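Local coordinates for protein DTDP-4-dehydrorhamnose reductase, rfbD ortholog (Clostridium acetobutylicum, PDB 1VL0) that probably catalyses the reduction of dTDP-6-deoxy-L-lyxo-4-hexulose to dTDP-L-rhamnose, and binds the dinucleotide NADH, at residues Ile92-Tyr102 and Gly144-Pro153; Phe117-Phe128 and Pro258-Met267. All blocks are in the same frame, centred on the assembly; numbering follows the deposited sequence.

Interaction 1 (Ile92-Tyr102 and Gly144-Pro153); sequences IGPKNLAAAAY and GENFVKALNP
The carbonyl oxygen of A98 is gripped twice: by the helical N-H of Y102 and, from the 144-153 segment, by the side-chain amide of N152. ND2 of N152 stands 3.2 Å from A98 O, in the carbonyl plane on a lone pair, but the bond is bent (137° at the hydrogen). N152 is the first residue to leave helix 136-151, and its CG lies anti to the backbone N (chi1 -164°), which carries the amide across to the other helix. ND2 also donates to A106 O, while OD1 takes the N-H of K154, so the buried amide is fixed at both ends.

The helical stretches 92-102 and 144-151 run side by side, their axes 7.9 Å apart at closest and 13° from parallel. A98, with only a methyl group, is consistent with that closeness: its CB sits 3.7 Å from V148 CA. L151 CD1 packs against K95, 3.6 Å from its CG. K95 lays its CB over one face of the F147 ring, a CH-pi contact 4.0 Å from the centroid, before its bent chain leads the ammonium away to Y213 and N212 of a second subunit. At one end P94 CB meets V148 CG2 at 3.7 Å; at the other, the Y102 ring and P153 meet obliquely, CD1 of the tyrosine 3.8 Å from CD of the proline.

These are two neighbouring helices on one side of the Rossmann-type sheet that carries the dinucleotide. V148 and N152 rest on strand 107-113, L97 and A101 on strand 66-69, and helix 52-62 flanks the far side of helix 83-104.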
loop_
_atom_site.group_PDB
_atom_site.type_symbol
_atom_site.label_atom_id
_atom_site.label_comp_id
_atom_site.label_asym_id
_atom_site.label_seq_id
_atom_site.Cartn_x
_atom_site.Cartn_y
_atom_site.Cartn_z
ATOM N N ILE A 92 -11.787 -5.851 -10.325
ATOM C CA ILE A 92 -12.618 -4.648 -10.534
ATOM C C ILE A 92 -13.867 -4.686 -9.660
ATOM O O ILE A 92 -14.327 -3.666 -9.174
ATOM C CB ILE A 92 -13.062 -4.512 -12.028
ATOM C CG1 ILE A 92 -11.884 -4.347 -12.993
ATOM C CG2 ILE A 92 -14.069 -3.353 -12.241
ATOM C CD1 ILE A 92 -10.889 -3.378 -12.602
ATOM N N GLY A 93 -14.451 -5.872 -9.492
ATOM C CA GLY A 93 -15.601 -6.005 -8.600
ATOM C C GLY A 93 -15.325 -5.526 -7.196
ATOM O O GLY A 93 -16.008 -4.660 -6.685
ATOM N N PRO A 94 -14.315 -6.098 -6.551
ATOM C CA PRO A 94 -13.858 -5.616 -5.231
ATOM C C PRO A 94 -13.525 -4.105 -5.157
ATOM O O PRO A 94 -13.981 -3.386 -4.197
ATOM C CB PRO A 94 -12.652 -6.485 -4.948
ATOM C CG PRO A 94 -12.939 -7.740 -5.708
ATOM C CD PRO A 94 -13.642 -7.330 -6.954
ATOM N N LYS A 95 -12.854 -3.613 -6.200
ATOM C CA LYS A 95 -12.560 -2.183 -6.343
ATOM C C LYS A 95 -13.836 -1.388 -6.284
ATOM O O LYS A 95 -13.913 -0.411 -5.546
ATOM C CB LYS A 95 -11.882 -1.884 -7.703
ATOM C CG LYS A 95 -11.794 -0.378 -8.083
ATOM C CD LYS A 95 -11.436 -0.115 -9.552
ATOM C CE LYS A 95 -12.543 0.586 -10.352
ATOM N NZ LYS A 95 -12.993 1.919 -9.937
ATOM N N ASN A 96 -14.806 -1.784 -7.104
ATOM C CA ASN A 96 -16.067 -1.064 -7.196
ATOM C C ASN A 96 -16.798 -1.066 -5.859
ATOM O O ASN A 96 -17.393 -0.034 -5.443
ATOM C CB ASN A 96 -16.979 -1.644 -8.303
ATOM C CG ASN A 96 -16.462 -1.375 -9.727
ATOM O OD1 ASN A 96 -15.700 -0.464 -9.947
ATOM N ND2 ASN A 96 -16.932 -2.153 -10.696
ATOM N N LEU A 97 -16.790 -2.216 -5.195
ATOM C CA LEU A 97 -17.505 -2.374 -3.930
ATOM C C LEU A 97 -16.844 -1.640 -2.785
ATOM O O LEU A 97 -17.515 -1.039 -1.931
ATOM C CB LEU A 97 -17.621 -3.869 -3.598
ATOM C CG LEU A 97 -18.442 -4.732 -4.566
ATOM C CD1 LEU A 97 -18.260 -6.195 -4.201
ATOM C CD2 LEU A 97 -19.941 -4.388 -4.516
ATOM N N ALA A 98 -15.522 -1.671 -2.767
ATOM C CA ALA A 98 -14.746 -0.995 -1.735
ATOM C C ALA A 98 -14.939 0.523 -1.751
ATOM O O ALA A 98 -15.190 1.149 -0.688
ATOM C CB ALA A 98 -13.269 -1.370 -1.842
ATOM N N ALA A 99 -14.887 1.114 -2.947
ATOM C CA ALA A 99 -15.060 2.546 -3.110
ATOM C C ALA A 99 -16.497 2.988 -2.861
ATOM O O ALA A 99 -16.712 4.023 -2.239
ATOM C CB ALA A 99 -14.680 2.965 -4.491
ATOM N N ALA A 100 -17.444 2.201 -3.353
ATOM C CA ALA A 100 -18.874 2.515 -3.186
ATOM C C ALA A 100 -19.202 2.424 -1.705
ATOM O O ALA A 100 -19.912 3.230 -1.187
ATOM C CB ALA A 100 -19.713 1.563 -3.994
ATOM N N ALA A 101 -18.690 1.397 -1.037
ATOM C CA ALA A 101 -18.797 1.282 0.414
ATOM C C ALA A 101 -18.242 2.513 1.104
ATOM O O ALA A 101 -18.927 3.133 1.916
ATOM C CB ALA A 101 -18.106 0.009 0.923
ATOM N N TYR A 102 -16.999 2.855 0.820
ATOM C CA TYR A 102 -16.386 4.062 1.366
ATOM C C TYR A 102 -17.246 5.321 1.259
ATOM O O TYR A 102 -17.348 6.087 2.190
ATOM C CB TYR A 102 -15.016 4.320 0.736
ATOM C CG TYR A 102 -14.306 5.497 1.362
ATOM C CD1 TYR A 102 -13.666 5.372 2.576
ATOM C CD2 TYR A 102 -14.322 6.764 0.750
ATOM C CE1 TYR A 102 -13.033 6.460 3.170
ATOM C CE2 TYR A 102 -13.720 7.865 1.345
ATOM C CZ TYR A 102 -13.069 7.709 2.561
ATOM O OH TYR A 102 -12.436 8.754 3.197
ATOM N N GLY A 144 -7.457 -7.678 -6.510
ATOM C CA GLY A 144 -8.715 -7.378 -5.778
ATOM C C GLY A 144 -8.396 -6.961 -4.359
ATOM O O GLY A 144 -8.873 -5.978 -3.899
ATOM N N GLU A 145 -7.524 -7.711 -3.670
ATOM C CA GLU A 145 -7.103 -7.351 -2.301
ATOM C C GLU A 145 -6.495 -5.963 -2.251
ATOM O O GLU A 145 -6.813 -5.163 -1.371
ATOM C CB GLU A 145 -6.053 -8.315 -1.748
ATOM C CG GLU A 145 -6.482 -9.755 -1.587
ATOM C CD GLU A 145 -5.475 -10.583 -0.779
ATOM O OE1 GLU A 145 -4.503 -9.977 -0.278
ATOM O OE2 GLU A 145 -5.678 -11.814 -0.652
ATOM N N ASN A 146 -5.597 -5.699 -3.201
ATOM C CA ASN A 146 -4.876 -4.444 -3.220
ATOM C C ASN A 146 -5.810 -3.263 -3.388
ATOM O O ASN A 146 -5.661 -2.227 -2.764
ATOM C CB ASN A 146 -3.873 -4.449 -4.354
ATOM C CG ASN A 146 -2.685 -5.403 -4.102
ATOM O OD1 ASN A 146 -2.443 -5.862 -2.991
ATOM N ND2 ASN A 146 -1.957 -5.706 -5.175
ATOM N N PHE A 147 -6.790 -3.423 -4.242
ATOM C CA PHE A 147 -7.806 -2.346 -4.445
ATOM C C PHE A 147 -8.645 -2.104 -3.209
ATOM O O PHE A 147 -8.898 -0.967 -2.858
ATOM C CB PHE A 147 -8.765 -2.743 -5.538
ATOM C CG PHE A 147 -8.304 -2.425 -6.923
ATOM C CD1 PHE A 147 -7.864 -1.147 -7.261
ATOM C CD2 PHE A 147 -8.409 -3.389 -7.925
ATOM C CE1 PHE A 147 -7.486 -0.851 -8.545
ATOM C CE2 PHE A 147 -8.040 -3.099 -9.213
ATOM C CZ PHE A 147 -7.571 -1.835 -9.530
ATOM N N VAL A 148 -9.115 -3.177 -2.570
ATOM C CA VAL A 148 -9.962 -3.050 -1.387
ATOM C C VAL A 148 -9.232 -2.221 -0.299
ATOM O O VAL A 148 -9.768 -1.276 0.226
ATOM C CB VAL A 148 -10.396 -4.437 -0.870
ATOM C CG1 VAL A 148 -11.001 -4.340 0.482
ATOM C CG2 VAL A 148 -11.389 -5.069 -1.820
ATOM N N LYS A 149 -7.996 -2.572 0.005
ATOM C CA LYS A 149 -7.264 -1.882 1.009
ATOM C C LYS A 149 -6.974 -0.431 0.618
ATOM O O LYS A 149 -6.919 0.458 1.467
ATOM C CB LYS A 149 -5.946 -2.585 1.261
ATOM C CG LYS A 149 -6.086 -3.976 1.766
ATOM C CD LYS A 149 -4.760 -4.488 2.344
ATOM C CE LYS A 149 -3.889 -5.002 1.258
ATOM N NZ LYS A 149 -2.643 -5.562 1.846
ATOM N N ALA A 150 -6.777 -0.173 -0.673
ATOM C CA ALA A 150 -6.413 1.182 -1.115
ATOM C C ALA A 150 -7.599 2.097 -1.054
ATOM O O ALA A 150 -7.454 3.267 -0.789
ATOM C CB ALA A 150 -5.903 1.156 -2.537
ATOM N N LEU A 151 -8.777 1.548 -1.307
ATOM C CA LEU A 151 -9.980 2.366 -1.459
ATOM C C LEU A 151 -10.910 2.480 -0.244
ATOM O O LEU A 151 -11.865 3.232 -0.289
ATOM C CB LEU A 151 -10.762 1.835 -2.639
ATOM C CG LEU A 151 -10.062 2.012 -3.990
ATOM C CD1 LEU A 151 -10.725 1.150 -5.012
ATOM C CD2 LEU A 151 -10.031 3.495 -4.424
ATOM N N ASN A 152 -10.660 1.704 0.813
ATOM C CA ASN A 152 -11.500 1.684 2.004
ATOM C C ASN A 152 -10.684 1.261 3.250
ATOM O O ASN A 152 -10.330 0.095 3.362
ATOM C CB ASN A 152 -12.739 0.757 1.783
ATOM C CG ASN A 152 -13.844 0.973 2.811
ATOM O OD1 ASN A 152 -13.574 1.414 3.935
ATOM N ND2 ASN A 152 -15.094 0.684 2.430
ATOM N N PRO A 153 -10.418 2.191 4.180
ATOM C CA PRO A 153 -9.727 1.856 5.446
ATOM C C PRO A 153 -10.438 0.899 6.420
ATOM O O PRO A 153 -9.760 0.384 7.319
ATOM C CB PRO A 153 -9.551 3.219 6.135
ATOM C CG PRO A 153 -9.640 4.202 5.040
ATOM C CD PRO A 153 -10.699 3.634 4.112
#

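Interaction 2 (Phe117-Phe128 and Pro258-Met267); sequences FDGEAKEPITEF and PKYSVLRNYM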
loop_
_atom_site.group_PDB
_atom_site.type_symbol
_atom_site.label_atom_id
_atom_site.label_comp_id
_atom_site.label_asym_id
_atom_site.label_seq_id
_atom_site.Cartn_x
_atom_site.Cartn_y
_atom_site.Cartn_z
ATOM N N PHE A 117 -0.256 -17.051 -2.910
ATOM C CA PHE A 117 1.092 -17.551 -2.600
ATOM C C PHE A 117 1.571 -18.483 -3.710
ATOM O O PHE A 117 0.762 -18.912 -4.524
ATOM C CB PHE A 117 1.063 -18.243 -1.258
ATOM C CG PHE A 117 0.665 -17.327 -0.134
ATOM C CD1 PHE A 117 1.515 -16.311 0.283
ATOM C CD2 PHE A 117 -0.552 -17.470 0.510
ATOM C CE1 PHE A 117 1.171 -15.495 1.345
ATOM C CE2 PHE A 117 -0.911 -16.630 1.553
ATOM C CZ PHE A 117 -0.069 -15.617 1.946
ATOM N N ASP A 118 2.876 -18.712 -3.799
ATOM C CA ASP A 118 3.440 -19.493 -4.912
ATOM C C ASP A 118 3.473 -21.016 -4.691
ATOM O O ASP A 118 3.750 -21.759 -5.602
ATOM C CB ASP A 118 4.841 -18.993 -5.323
ATOM C CG ASP A 118 5.873 -19.054 -4.203
ATOM O OD1 ASP A 118 5.680 -19.772 -3.194
ATOM O OD2 ASP A 118 6.915 -18.375 -4.260
ATOM N N GLY A 119 3.186 -21.477 -3.475
ATOM C CA GLY A 119 3.164 -22.904 -3.195
ATOM C C GLY A 119 4.506 -23.519 -2.878
ATOM O O GLY A 119 4.626 -24.713 -2.719
ATOM N N GLU A 120 5.531 -22.703 -2.762
ATOM C CA GLU A 120 6.870 -23.207 -2.481
ATOM C C GLU A 120 7.161 -23.178 -1.007
ATOM O O GLU A 120 8.208 -23.600 -0.631
ATOM C CB GLU A 120 7.926 -22.402 -3.266
ATOM C CG GLU A 120 7.913 -22.677 -4.782
ATOM C CD GLU A 120 8.018 -24.176 -5.094
ATOM O OE1 GLU A 120 9.083 -24.787 -4.788
ATOM O OE2 GLU A 120 7.017 -24.756 -5.605
ATOM N N ALA A 121 6.225 -22.714 -0.171
ATOM C CA ALA A 121 6.411 -22.744 1.291
ATOM C C ALA A 121 6.609 -24.130 1.858
ATOM O O ALA A 121 6.207 -25.113 1.277
ATOM C CB ALA A 121 5.212 -22.079 1.997
ATOM N N LYS A 122 7.231 -24.206 3.016
ATOM C CA LYS A 122 7.516 -25.485 3.642
ATOM C C LYS A 122 6.867 -25.581 5.015
ATOM O O LYS A 122 6.945 -26.631 5.658
ATOM C CB LYS A 122 9.033 -25.700 3.734
ATOM C CG LYS A 122 9.665 -26.444 2.504
ATOM C CD LYS A 122 10.062 -25.506 1.347
ATOM C CE LYS A 122 10.213 -26.258 -0.016
ATOM N NZ LYS A 122 10.165 -25.323 -1.221
ATOM N N GLU A 123 6.219 -24.497 5.459
ATOM C CA GLU A 123 5.476 -24.492 6.719
ATOM C C GLU A 123 4.247 -23.568 6.620
ATOM O O GLU A 123 4.165 -22.741 5.688
ATOM C CB GLU A 123 6.404 -24.079 7.846
ATOM C CG GLU A 123 7.221 -22.823 7.594
ATOM C CD GLU A 123 8.029 -22.380 8.835
ATOM O OE1 GLU A 123 7.417 -21.884 9.836
ATOM O OE2 GLU A 123 9.288 -22.521 8.793
ATOM N N PRO A 124 3.286 -23.715 7.549
ATOM C CA PRO A 124 2.050 -22.928 7.494
ATOM C C PRO A 124 2.289 -21.400 7.283
ATOM O O PRO A 124 3.136 -20.750 7.966
ATOM C CB PRO A 124 1.366 -23.231 8.837
ATOM C CG PRO A 124 1.854 -24.609 9.155
ATOM C CD PRO A 124 3.277 -24.624 8.714
ATOM N N ILE A 125 1.559 -20.858 6.308
ATOM C CA ILE A 125 1.861 -19.542 5.761
ATOM C C ILE A 125 1.059 -18.541 6.528
ATOM O O ILE A 125 -0.137 -18.709 6.671
ATOM C CB ILE A 125 1.494 -19.505 4.279
ATOM C CG1 ILE A 125 2.234 -20.611 3.527
ATOM C CG2 ILE A 125 1.820 -18.179 3.686
ATOM C CD1 ILE A 125 1.549 -20.916 2.178
ATOM N N THR A 126 1.716 -17.497 7.024
ATOM C CA THR A 126 1.016 -16.435 7.754
ATOM C C THR A 126 0.684 -15.240 6.877
ATOM O O THR A 126 1.173 -15.083 5.776
ATOM C CB THR A 126 1.781 -15.907 8.952
ATOM O OG1 THR A 126 2.712 -14.921 8.527
ATOM C CG2 THR A 126 2.527 -16.969 9.680
ATOM N N GLU A 127 -0.181 -14.400 7.407
ATOM C CA GLU A 127 -0.596 -13.191 6.725
ATOM C C GLU A 127 0.559 -12.200 6.478
ATOM O O GLU A 127 0.380 -11.254 5.765
ATOM C CB GLU A 127 -1.639 -12.497 7.588
ATOM C CG GLU A 127 -2.934 -13.279 7.798
ATOM C CD GLU A 127 -2.928 -14.257 8.978
ATOM O OE1 GLU A 127 -1.835 -14.711 9.419
ATOM O OE2 GLU A 127 -4.041 -14.598 9.436
ATOM N N PHE A 128 1.712 -12.406 7.132
ATOM C CA PHE A 128 2.861 -11.527 6.996
ATOM C C PHE A 128 3.890 -12.064 5.995
ATOM O O PHE A 128 4.893 -11.453 5.771
ATOM C CB PHE A 128 3.533 -11.306 8.350
ATOM C CG PHE A 128 2.599 -10.822 9.412
ATOM C CD1 PHE A 128 1.950 -9.615 9.275
ATOM C CD2 PHE A 128 2.314 -11.594 10.514
ATOM C CE1 PHE A 128 1.034 -9.160 10.253
ATOM C CE2 PHE A 128 1.413 -11.153 11.484
ATOM C CZ PHE A 128 0.784 -9.910 11.350
ATOM N N PRO A 258 -0.493 -24.808 -6.215
ATOM C CA PRO A 258 0.573 -24.754 -5.246
ATOM C C PRO A 258 0.836 -26.144 -4.697
ATOM O O PRO A 258 -0.103 -26.894 -4.463
ATOM C CB PRO A 258 0.004 -23.843 -4.128
ATOM C CG PRO A 258 -1.274 -23.299 -4.633
ATOM C CD PRO A 258 -1.751 -24.274 -5.662
ATOM N N LYS A 259 2.096 -26.495 -4.492
ATOM C CA LYS A 259 2.414 -27.758 -3.848
ATOM C C LYS A 259 1.967 -27.732 -2.375
ATOM O O LYS A 259 1.531 -28.746 -1.840
ATOM C CB LYS A 259 3.912 -28.061 -3.941
ATOM C CG LYS A 259 4.362 -28.328 -5.367
ATOM C CD LYS A 259 5.242 -29.553 -5.575
ATOM C CE LYS A 259 4.404 -30.746 -6.177
ATOM N NZ LYS A 259 4.060 -30.595 -7.635
ATOM N N TYR A 260 2.168 -26.594 -1.729
ATOM C CA TYR A 260 1.987 -26.439 -0.324
ATOM C C TYR A 260 1.244 -25.118 -0.075
ATOM O O TYR A 260 1.826 -24.038 -0.228
ATOM C CB TYR A 260 3.332 -26.420 0.393
ATOM C CG TYR A 260 3.192 -26.404 1.919
ATOM C CD1 TYR A 260 2.861 -25.229 2.593
ATOM C CD2 TYR A 260 3.384 -27.539 2.668
ATOM C CE1 TYR A 260 2.717 -25.190 3.958
ATOM C CE2 TYR A 260 3.283 -27.503 4.061
ATOM C CZ TYR A 260 2.925 -26.334 4.692
ATOM O OH TYR A 260 2.779 -26.314 6.054
ATOM N N SER A 261 -0.024 -25.217 0.314
ATOM C CA SER A 261 -0.839 -24.047 0.555
ATOM C C SER A 261 -1.530 -24.066 1.912
ATOM O O SER A 261 -2.647 -23.587 2.054
ATOM C CB SER A 261 -1.861 -23.897 -0.576
ATOM O OG SER A 261 -2.476 -25.120 -0.866
ATOM N N VAL A 262 -0.831 -24.577 2.919
ATOM C CA VAL A 262 -1.363 -24.569 4.275
ATOM C C VAL A 262 -1.254 -23.137 4.786
ATOM O O VAL A 262 -0.158 -22.591 4.831
ATOM C CB VAL A 262 -0.602 -25.534 5.210
ATOM C CG1 VAL A 262 -1.155 -25.453 6.634
ATOM C CG2 VAL A 262 -0.725 -26.919 4.706
ATOM N N LEU A 263 -2.398 -22.545 5.151
ATOM C CA LEU A 263 -2.406 -21.248 5.745
ATOM C C LEU A 263 -2.501 -21.358 7.244
ATOM O O LEU A 263 -3.373 -22.028 7.760
ATOM C CB LEU A 263 -3.612 -20.457 5.253
ATOM C CG LEU A 263 -3.742 -20.331 3.748
ATOM C CD1 LEU A 263 -4.979 -19.416 3.445
ATOM C CD2 LEU A 263 -2.518 -19.754 3.121
ATOM N N ARG A 264 -1.629 -20.668 7.953
ATOM C CA ARG A 264 -1.782 -20.548 9.373
ATOM C C ARG A 264 -2.789 -19.417 9.625
ATOM O O ARG A 264 -2.693 -18.353 9.015
ATOM C CB ARG A 264 -0.451 -20.211 9.995
ATOM C CG ARG A 264 -0.453 -20.217 11.479
ATOM C CD ARG A 264 0.907 -20.094 12.082
ATOM N NE ARG A 264 0.798 -19.960 13.535
ATOM C CZ ARG A 264 1.809 -19.774 14.376
ATOM N NH1 ARG A 264 3.028 -19.723 13.930
ATOM N NH2 ARG A 264 1.584 -19.635 15.675
ATOM N N ASN A 265 -3.720 -19.637 10.545
ATOM C CA ASN A 265 -4.659 -18.635 10.954
ATOM C C ASN A 265 -4.017 -17.792 12.056
ATOM O O ASN A 265 -4.571 -17.643 13.185
ATOM C CB ASN A 265 -5.959 -19.259 11.499
ATOM C CG ASN A 265 -6.859 -19.916 10.441
ATOM O OD1 ASN A 265 -6.493 -20.184 9.298
ATOM N ND2 ASN A 265 -8.038 -20.229 10.864
ATOM N N TYR A 266 -2.908 -17.138 11.710
ATOM C CA TYR A 266 -2.032 -16.426 12.682
ATOM C C TYR A 266 -2.654 -15.164 13.263
ATOM O O TYR A 266 -2.591 -14.892 14.452
ATOM C CB TYR A 266 -0.719 -16.115 12.004
ATOM C CG TYR A 266 0.443 -15.831 12.916
ATOM C CD1 TYR A 266 0.616 -16.486 14.111
ATOM C CD2 TYR A 266 1.396 -14.877 12.548
ATOM C CE1 TYR A 266 1.719 -16.190 14.939
ATOM C CE2 TYR A 266 2.452 -14.575 13.331
ATOM C CZ TYR A 266 2.624 -15.246 14.535
ATOM O OH TYR A 266 3.730 -14.920 15.289
HETATM N N MSE A 267 -3.328 -14.406 12.434
HETATM C CA MSE A 267 -3.969 -13.170 12.935
HETATM C C MSE A 267 -5.077 -13.457 13.897
HETATM O O MSE A 267 -5.305 -12.690 14.852
HETATM C CB MSE A 267 -4.494 -12.339 11.765
HETATM C CG MSE A 267 -3.389 -11.612 11.034
HETATM SE SE MSE A 267 -2.848 -10.011 12.067
HETATM C CE MSE A 267 -4.508 -8.986 11.963
HETATM O O HOH W 1 4.099 -24.777 -6.165
HETATM O O HOH W 2 3.677 -21.166 -0.632
#
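The Y260 ring packs along the backbone of 121-124, with K122 C 4.0 Å above one face and CG2 of V262, two residues on, over the opposite one. Its CG is anti to the backbone N (chi1 -174°), which brings OH to 3.2 Å from P124 CD, with P124 N near the ring plane, at its edge. P124 and V262 lie side by side. Farther along, T126 runs beside Y266 in the same manner, whereas the F128 side chain crosses that of Y266 at about a right angle, with Y266 CD2 near the F128 ring plane, at its edge. M267, a selenomethionine, brings SE to 3.7 Å from F128 CZ in an oblique Met-aromatic contact.

I125 N to V262 O (2.9 Å) and R264 N to I125 O (2.8 Å) form a single beta bridge between I125 and L263. E127 bends at chi2 (87°) so that OE2, met from above the carboxylate plane, accepts from M267 N at 3.1 Å; H217 N is its second donor.

The bridge's two bonds fix the register while the side chains of Y260, Y266, F128 and M267 pack round it; the E127 carboxylate would probably be stabilised as an anion by its two N-H donors.

Interaction 1 is nearly all buried and joins two regular helices of the nucleotide-binding sheet layer, whereas interaction 2 is partly exposed and ties a loop following strand 107-113 to an irregular segment that ends in helix 266-270. The elements held are different, though strand 107-113 lies under the first and leads into the second. Apolar packing of large and small side chains, with one shared carbonyl, makes up interaction 1; backbone bridging, bridging waters, a carboxylate and aromatic rings dominate interaction 2. Their centres are 24 Å apart and they do not touch within the chain, yet subunit packing joins them: M267 of a neighbouring subunit packs on I92.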